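Local coordinates for protein lactococcal phage P2 ORF15 (Lactococcus phage p2, PDB 2WZP) that probably serves as the distal tail (Dit) protein of the phage, a beta-rich building block of the baseplate that attaches the virion to its host, at residues Asp109-Asn112 and Asp113-Lys117. Sequence-based numbering, arbitrary orientation.
Sequences DFVN and DILSK
The amide N of Leu115 donates to Val111 O over 2.8 Å, an i to i+4 helical bond. One step back, Ile114 N reaches Phe110 O at 3.2 Å, and Asp113 N reaches Asp109 O at 3.0 Å. The bond from Ser116 N to Asn112 O is weak, with an angle of 125° at the hydrogen. There the Ser116 hydroxyl turns back to give a bond of 2.9 Å from OG to Asp113 O, approaching from above the carbonyl plane.

Apolar pairs follow the same i to i+4 spacing. Ile114 CD1 sits over one face of the Phe110 ring, displaced toward its rim and 3.9 Å from the centroid, a CH-pi contact. With Phe110 CG anti to the backbone N (chi1 -174°), the ring projects from the helix, and the Ile114 methyl, one turn on, comes over its face. Val111 and Leu115 run side by side, with CG1 of the former 3.8 Å from CD1 of the latter.

Phe110 and Ile114 both pack on Ile156 of strand 153-163, while Ile114 and Val111 also meet Leu137 and Val140 of strand 130-140. Val111 and Leu115 reach Phe325 and Leu64, respectively, of a second subunit as well. Asp113 OD2 forms a salt bridge with Lys45 and accepts a hydrogen bond from Trp47, which meets Phe110 edge-to-face. This last part of helix 100-115 is therefore held to its own beta sheet by apolar contacts and by a carboxylate whose charge Lys45 probably offsets, while Val111 and Leu115 are shared with the second subunit.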
loop_
_atom_site.group_PDB
_atom_site.type_symbol
_atom_site.label_atom_id
_atom_site.label_comp_id
_atom_site.label_asym_id
_atom_site.label_seq_id
_atom_site.Cartn_x
_atom_site.Cartn_y
_atom_site.Cartn_z
ATOM N N ASP M 109 33.688 -9.817 -16.479
ATOM C CA ASP M 109 34.991 -9.184 -16.289
ATOM C C ASP M 109 35.015 -8.202 -15.149
ATOM O O ASP M 109 35.954 -8.235 -14.359
ATOM C CB ASP M 109 35.497 -8.533 -17.586
ATOM C CG ASP M 109 35.858 -9.492 -18.714
ATOM O OD1 ASP M 109 35.784 -10.744 -18.497
ATOM O OD2 ASP M 109 36.225 -9.007 -19.793
ATOM N N PHE M 110 33.997 -7.339 -15.037
ATOM C CA PHE M 110 33.926 -6.357 -13.967
ATOM C C PHE M 110 33.900 -6.993 -12.589
ATOM O O PHE M 110 34.682 -6.604 -11.725
ATOM C CB PHE M 110 32.712 -5.454 -14.150
ATOM C CG PHE M 110 32.654 -4.317 -13.165
ATOM C CD1 PHE M 110 33.575 -3.281 -13.224
ATOM C CD2 PHE M 110 31.675 -4.281 -12.180
ATOM C CE1 PHE M 110 33.530 -2.236 -12.313
ATOM C CE2 PHE M 110 31.628 -3.230 -11.268
ATOM C CZ PHE M 110 32.549 -2.210 -11.349
ATOM N N VAL M 111 32.995 -7.958 -12.381
ATOM C CA VAL M 111 32.812 -8.626 -11.095
ATOM C C VAL M 111 34.037 -9.454 -10.719
ATOM O O VAL M 111 34.523 -9.319 -9.586
ATOM C CB VAL M 111 31.461 -9.391 -10.986
ATOM C CG1 VAL M 111 31.328 -10.103 -9.644
ATOM C CG2 VAL M 111 30.278 -8.453 -11.217
ATOM N N ASN M 112 34.584 -10.240 -11.676
ATOM C CA ASN M 112 35.772 -11.057 -11.396
ATOM C C ASN M 112 37.016 -10.249 -11.198
ATOM O O ASN M 112 37.919 -10.724 -10.517
ATOM C CB ASN M 112 35.972 -12.210 -12.377
ATOM C CG ASN M 112 34.925 -13.289 -12.263
ATOM O OD1 ASN M 112 34.765 -13.957 -11.242
ATOM N ND2 ASN M 112 34.181 -13.488 -13.312
ATOM N N ASP M 113 37.062 -9.021 -11.736
ATOM C CA ASP M 113 38.181 -8.109 -11.526
ATOM C C ASP M 113 38.172 -7.625 -10.098
ATOM O O ASP M 113 39.234 -7.515 -9.501
ATOM C CB ASP M 113 38.115 -6.916 -12.482
ATOM C CG ASP M 113 38.733 -7.152 -13.843
ATOM O OD1 ASP M 113 39.184 -8.302 -14.111
ATOM O OD2 ASP M 113 38.716 -6.216 -14.661
ATOM N N ILE M 114 36.967 -7.347 -9.550
ATOM C CA ILE M 114 36.746 -6.947 -8.155
ATOM C C ILE M 114 37.100 -8.138 -7.274
ATOM O O ILE M 114 37.937 -8.014 -6.375
ATOM C CB ILE M 114 35.290 -6.439 -7.897
ATOM C CG1 ILE M 114 35.048 -5.075 -8.606
ATOM C CG2 ILE M 114 34.989 -6.354 -6.387
ATOM C CD1 ILE M 114 33.652 -4.650 -8.745
ATOM N N LEU M 115 36.501 -9.307 -7.581
ATOM C CA LEU M 115 36.694 -10.549 -6.837
ATOM C C LEU M 115 38.134 -11.052 -6.781
ATOM O O LEU M 115 38.485 -11.750 -5.842
ATOM C CB LEU M 115 35.722 -11.641 -7.328
ATOM C CG LEU M 115 34.225 -11.471 -6.996
ATOM C CD1 LEU M 115 33.405 -12.585 -7.581
ATOM C CD2 LEU M 115 33.971 -11.384 -5.492
ATOM N N SER M 116 38.968 -10.688 -7.757
ATOM C CA SER M 116 40.362 -11.143 -7.822
ATOM C C SER M 116 41.324 -10.386 -6.864
ATOM O O SER M 116 42.458 -10.817 -6.686
ATOM C CB SER M 116 40.860 -11.085 -9.261
ATOM O OG SER M 116 41.045 -9.728 -9.633
ATOM N N LYS M 117 40.885 -9.269 -6.254
ATOM C CA LYS M 117 41.721 -8.475 -5.360
ATOM C C LYS M 117 41.186 -8.530 -3.943
ATOM O O LYS M 117 39.993 -8.703 -3.758
ATOM C CB LYS M 117 41.762 -7.010 -5.827
ATOM C CG LYS M 117 42.217 -6.734 -7.270
ATOM C CD LYS M 117 43.529 -7.414 -7.746
ATOM C CE LYS M 117 44.813 -6.815 -7.255
ATOM N NZ LYS M 117 45.825 -6.748 -8.367
#